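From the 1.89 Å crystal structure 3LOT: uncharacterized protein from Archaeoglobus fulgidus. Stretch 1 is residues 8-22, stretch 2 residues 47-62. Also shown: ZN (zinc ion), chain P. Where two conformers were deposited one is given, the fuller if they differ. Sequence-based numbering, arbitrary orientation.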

# COMPACT_ATOMS: atom_id res chain seq x y z
N VAL D 8 4.44 -20.39 -16.05
CA VAL D 8 3.28 -19.53 -15.98
C VAL D 8 2.13 -20.24 -16.68
O VAL D 8 2.28 -20.66 -17.85
CB VAL D 8 3.53 -18.15 -16.68
CG1 VAL D 8 2.25 -17.27 -16.70
CG2 VAL D 8 4.62 -17.42 -16.01
N ILE D 9 1.00 -20.39 -15.98
CA ILE D 9 -0.26 -20.84 -16.60
C ILE D 9 -0.88 -19.68 -17.39
O ILE D 9 -1.21 -18.65 -16.82
CB ILE D 9 -1.28 -21.37 -15.56
CG1 ILE D 9 -0.66 -22.53 -14.75
CG2 ILE D 9 -2.60 -21.80 -16.26
CD1 ILE D 9 -1.61 -23.13 -13.66
N VAL D 10 -0.94 -19.80 -18.71
CA VAL D 10 -1.69 -18.90 -19.56
C VAL D 10 -3.07 -19.49 -19.90
O VAL D 10 -3.17 -20.57 -20.55
CB VAL D 10 -0.92 -18.59 -20.83
CG1 VAL D 10 -1.68 -17.49 -21.64
CG2 VAL D 10 0.52 -18.08 -20.51
N THR D 11 -4.14 -18.81 -19.46
CA THR D 11 -5.50 -19.23 -19.73
C THR D 11 -6.04 -18.42 -20.86
O THR D 11 -5.79 -17.20 -20.93
CB THR D 11 -6.42 -19.05 -18.51
OG1 THR D 11 -5.96 -19.90 -17.46
CG2 THR D 11 -7.87 -19.43 -18.91
N CYS D 12 -6.74 -19.05 -21.81
CA CYS D 12 -7.39 -18.24 -22.85
C CYS D 12 -8.91 -18.30 -22.75
O CYS D 12 -9.48 -19.36 -22.88
CB CYS D 12 -6.91 -18.61 -24.25
SG CYS D 12 -7.41 -17.34 -25.46
N ALA D 13 -9.53 -17.14 -22.47
CA ALA D 13 -10.99 -17.02 -22.34
C ALA D 13 -11.61 -16.73 -23.71
O ALA D 13 -11.49 -15.64 -24.24
CB ALA D 13 -11.35 -15.95 -21.31
N ILE D 14 -12.28 -17.73 -24.27
CA ILE D 14 -12.53 -17.76 -25.71
C ILE D 14 -13.63 -16.79 -26.22
O ILE D 14 -13.47 -16.18 -27.30
CB ILE D 14 -12.89 -19.20 -26.17
CG1 ILE D 14 -11.72 -20.17 -25.91
CG2 ILE D 14 -13.37 -19.24 -27.65
CD1 ILE D 14 -10.36 -19.82 -26.58
N THR D 15 -14.74 -16.67 -25.48
CA THR D 15 -15.82 -15.84 -25.97
C THR D 15 -16.64 -15.07 -24.92
O THR D 15 -17.10 -13.97 -25.20
CB THR D 15 -16.74 -16.60 -27.00
OG1 THR D 15 -17.61 -15.66 -27.66
CG2 THR D 15 -17.58 -17.71 -26.39
N GLY D 16 -16.86 -15.65 -23.77
CA GLY D 16 -17.61 -14.95 -22.75
C GLY D 16 -19.06 -14.68 -23.07
O GLY D 16 -19.67 -15.32 -23.98
N ALA D 17 -19.58 -13.71 -22.33
CA ALA D 17 -20.94 -13.28 -22.39
C ALA D 17 -21.07 -11.76 -22.46
O ALA D 17 -22.21 -11.24 -22.53
CB ALA D 17 -21.69 -13.82 -21.18
N ILE D 18 -19.96 -11.04 -22.43
CA ILE D 18 -20.00 -9.58 -22.33
C ILE D 18 -20.05 -8.97 -23.72
O ILE D 18 -20.99 -8.25 -24.05
CB ILE D 18 -18.83 -9.01 -21.49
CG1 ILE D 18 -19.06 -9.26 -19.98
CG2 ILE D 18 -18.71 -7.54 -21.70
CD1 ILE D 18 -20.20 -10.23 -19.56
N HIS D 19 -19.05 -9.30 -24.53
CA HIS D 19 -18.99 -8.81 -25.90
C HIS D 19 -20.10 -9.41 -26.76
O HIS D 19 -20.57 -10.50 -26.53
CB HIS D 19 -17.59 -9.05 -26.51
CG HIS D 19 -16.48 -8.39 -25.76
ND1 HIS D 19 -15.35 -9.08 -25.33
CD2 HIS D 19 -16.34 -7.13 -25.30
CE1 HIS D 19 -14.56 -8.25 -24.67
NE2 HIS D 19 -15.14 -7.06 -24.64
N THR D 20 -20.57 -8.65 -27.72
CA THR D 20 -21.64 -9.13 -28.58
C THR D 20 -21.13 -9.21 -30.03
O THR D 20 -20.16 -8.52 -30.35
CB THR D 20 -22.89 -8.29 -28.47
OG1 THR D 20 -22.69 -6.98 -29.03
CG2 THR D 20 -23.36 -8.17 -26.98
N PRO D 21 -21.75 -10.02 -30.90
CA PRO D 21 -21.26 -10.25 -32.27
C PRO D 21 -20.95 -9.03 -33.09
O PRO D 21 -19.93 -8.99 -33.81
CB PRO D 21 -22.42 -10.97 -32.93
CG PRO D 21 -22.98 -11.76 -31.80
CD PRO D 21 -22.95 -10.84 -30.65
N SER D 22 -21.83 -8.05 -32.99
CA SER D 22 -21.69 -6.85 -33.79
C SER D 22 -20.47 -6.04 -33.37
O SER D 22 -20.05 -5.15 -34.12
CB SER D 22 -22.97 -6.00 -33.72
OG SER D 22 -24.10 -6.74 -34.22
N GLY D 47 -2.45 -23.31 -21.76
CA GLY D 47 -2.58 -24.59 -21.11
C GLY D 47 -4.00 -24.84 -20.64
O GLY D 47 -4.36 -26.00 -20.35
N MSE D 48 -4.77 -23.75 -20.52
CA MSE D 48 -6.18 -23.78 -20.13
C MSE D 48 -7.02 -22.85 -21.02
O MSE D 48 -6.60 -21.75 -21.38
CB MSE D 48 -6.34 -23.37 -18.66
CG MSE D 48 -7.73 -23.71 -18.05
SE MSE D 48 -7.82 -23.84 -16.08
CE MSE D 48 -6.75 -22.29 -15.50
N VAL D 49 -8.21 -23.32 -21.37
CA VAL D 49 -9.19 -22.53 -22.07
C VAL D 49 -10.45 -22.38 -21.21
O VAL D 49 -10.89 -23.33 -20.53
CB VAL D 49 -9.55 -23.10 -23.46
CG1 VAL D 49 -8.36 -23.02 -24.35
CG2 VAL D 49 -10.10 -24.51 -23.41
N HIS D 50 -11.02 -21.19 -21.27
CA HIS D 50 -12.23 -20.89 -20.53
C HIS D 50 -13.42 -20.74 -21.47
O HIS D 50 -13.37 -19.93 -22.36
CB HIS D 50 -12.01 -19.65 -19.69
CG HIS D 50 -13.19 -19.25 -18.91
ND1 HIS D 50 -13.77 -20.08 -17.97
CD2 HIS D 50 -13.94 -18.13 -18.95
CE1 HIS D 50 -14.81 -19.46 -17.44
NE2 HIS D 50 -14.92 -18.27 -18.00
N ILE D 51 -14.46 -21.55 -21.26
CA ILE D 51 -15.55 -21.74 -22.22
C ILE D 51 -16.92 -21.23 -21.70
O ILE D 51 -17.34 -21.59 -20.59
CB ILE D 51 -15.68 -23.26 -22.63
CG1 ILE D 51 -14.38 -23.76 -23.31
CG2 ILE D 51 -16.92 -23.51 -23.53
CD1 ILE D 51 -13.85 -22.92 -24.49
N HIS D 52 -17.54 -20.36 -22.49
CA HIS D 52 -18.99 -20.10 -22.46
C HIS D 52 -19.67 -20.67 -23.72
O HIS D 52 -19.04 -20.85 -24.75
CB HIS D 52 -19.30 -18.61 -22.48
CG HIS D 52 -18.90 -17.86 -21.25
ND1 HIS D 52 -19.77 -17.05 -20.55
CD2 HIS D 52 -17.71 -17.77 -20.61
CE1 HIS D 52 -19.15 -16.51 -19.53
NE2 HIS D 52 -17.90 -16.94 -19.53
N ALA D 53 -20.97 -20.90 -23.62
CA ALA D 53 -21.80 -21.24 -24.77
C ALA D 53 -22.52 -19.98 -25.29
O ALA D 53 -22.82 -19.06 -24.52
CB ALA D 53 -22.83 -22.29 -24.37
N ARG D 54 -22.81 -19.99 -26.58
CA ARG D 54 -23.62 -18.99 -27.25
C ARG D 54 -24.55 -19.71 -28.23
O ARG D 54 -24.16 -20.69 -28.88
CB ARG D 54 -22.74 -18.06 -28.05
CG ARG D 54 -21.96 -17.10 -27.21
CD ARG D 54 -21.10 -16.26 -28.06
NE ARG D 54 -20.36 -15.27 -27.29
CZ ARG D 54 -20.83 -14.11 -26.83
NH1 ARG D 54 -22.09 -13.74 -26.99
NH2 ARG D 54 -20.04 -13.34 -26.14
N ASP D 55 -25.77 -19.21 -28.32
CA ASP D 55 -26.74 -19.70 -29.31
C ASP D 55 -26.18 -19.51 -30.72
O ASP D 55 -25.80 -18.40 -31.09
CB ASP D 55 -28.01 -18.88 -29.07
CG ASP D 55 -29.20 -19.36 -29.83
OD1 ASP D 55 -29.04 -20.00 -30.89
OD2 ASP D 55 -30.30 -19.06 -29.35
N PRO D 56 -26.10 -20.60 -31.53
CA PRO D 56 -25.50 -20.52 -32.88
C PRO D 56 -26.24 -19.61 -33.86
O PRO D 56 -25.61 -19.03 -34.74
CB PRO D 56 -25.60 -21.95 -33.42
CG PRO D 56 -26.23 -22.76 -32.36
CD PRO D 56 -26.76 -21.90 -31.29
N LYS D 57 -27.56 -19.51 -33.68
CA LYS D 57 -28.41 -18.73 -34.56
C LYS D 57 -28.04 -17.25 -34.52
O LYS D 57 -28.03 -16.61 -35.56
CB LYS D 57 -29.91 -18.94 -34.24
N ASP D 58 -27.74 -16.71 -33.33
CA ASP D 58 -27.47 -15.26 -33.23
C ASP D 58 -26.39 -14.83 -32.22
O ASP D 58 -26.23 -13.64 -31.96
CB ASP D 58 -28.77 -14.53 -32.90
CG ASP D 58 -29.43 -15.02 -31.62
OD1 ASP D 58 -28.81 -15.66 -30.72
OD2 ASP D 58 -30.60 -14.68 -31.51
N GLY D 59 -25.65 -15.80 -31.69
CA GLY D 59 -24.60 -15.54 -30.72
C GLY D 59 -25.01 -15.11 -29.33
O GLY D 59 -24.15 -14.78 -28.50
N ARG D 60 -26.30 -15.14 -29.02
CA ARG D 60 -26.76 -14.75 -27.69
C ARG D 60 -26.26 -15.76 -26.63
O ARG D 60 -26.29 -16.96 -26.89
CB ARG D 60 -28.26 -14.64 -27.69
CG ARG D 60 -28.86 -14.20 -26.41
CD ARG D 60 -30.35 -13.93 -26.55
NE ARG D 60 -30.86 -12.96 -25.55
CZ ARG D 60 -31.38 -13.25 -24.34
NH1 ARG D 60 -31.48 -14.51 -23.89
NH2 ARG D 60 -31.82 -12.26 -23.56
N PRO D 61 -25.76 -15.28 -25.49
CA PRO D 61 -25.34 -16.17 -24.40
C PRO D 61 -26.42 -17.20 -24.05
O PRO D 61 -27.59 -16.86 -23.97
CB PRO D 61 -25.11 -15.21 -23.24
CG PRO D 61 -24.73 -13.90 -23.91
CD PRO D 61 -25.42 -13.88 -25.22
N THR D 62 -26.01 -18.46 -23.88
CA THR D 62 -26.92 -19.49 -23.40
C THR D 62 -26.25 -20.38 -22.36
O THR D 62 -25.03 -20.61 -22.43
CB THR D 62 -27.39 -20.40 -24.55
OG1 THR D 62 -28.15 -21.46 -23.99
CG2 THR D 62 -26.20 -21.00 -25.30
ZN ZN P . -16.14 -16.18 -18.21
O HOH W 1 0.06 -22.09 -20.42
O HOH W 2 -15.28 -18.01 -23.02
O HOH W 3 -22.20 -16.51 -23.74
O HOH W 4 -23.13 -11.38 -25.35

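A parallel strand pair fixes its backbone by simple repetition, but what happens past its end depends on the side chains, and this contact illustrates the transition. Strand 10-13 runs beside strand 48-51 with 25° between their directions. C12 sits at the centre of the ladder: its N donates to M48 O (2.7 Å) and its O accepts from H50 N (2.9 Å), and I14 N then reaches H50 O at 3.1 Å.

Alternation along the strands sorts the side chains. T11, A13, M48 and H50 share one face of the sheet, while C12 and V49 occupy the other. Selenomethionine M48 begins extended, with chi1 and chi2 both t, then turns at chi3 (p, 43°); its CE ends 3.2 Å from T11 OG1 and 4.2 Å from I9 CG2. I14 and I51 both adopt the m,m rotamer, and I14 CG1 meets I51 CD1 at 3.8 Å, an apolar contact just where the regular ladder gives out.

The two histidines show how different rotamers can serve one metal. H50 is t and H52 is m, yet H50 NE2 and H52 NE2 lie 2.4 and 2.3 Å from ZN, whose remaining ligands come from elsewhere in the structure. The small side chain of A13 lies at the edge of the H50 ring, near its plane, with A13 CB 4.1 Å from H50 CB. H52 instead presents a face to the backbone of the other stretch: G16 CA lies 3.5 Å from the centroid of the ring atoms of H52, 11° off the ring normal, a CH-pi contact. The positive phi of G16 (66°) is one that by itself favours glycine.

R54 gives the clearest example of a side chain shaped by the loop it serves. Its CA-to-CB bond points toward stretch 1, chi2 and chi3 are both t, and chi4 of -80° turns the guanidinium out of line with the extended chain. R54 NE donates to T15 OG1 (2.8 Å), and R54 NH2 donates to both T15 O (3.2 Å) and H19 O (2.9 Å). G16 O approaches R54 NH2 to 3.0 Å, but over the guanidinium face, at an angle too poor for a hydrogen bond; water 3 donates to G16 O instead. R54 NH1 turns to its own stretch, donating to G59 O at 2.8 Å. One side chain thus ties the 15-19 loop to the turn containing G59. At that turn, an ideal CB on G59 would lie 2.8 Å from P21 CG, a clash that the glycine avoids.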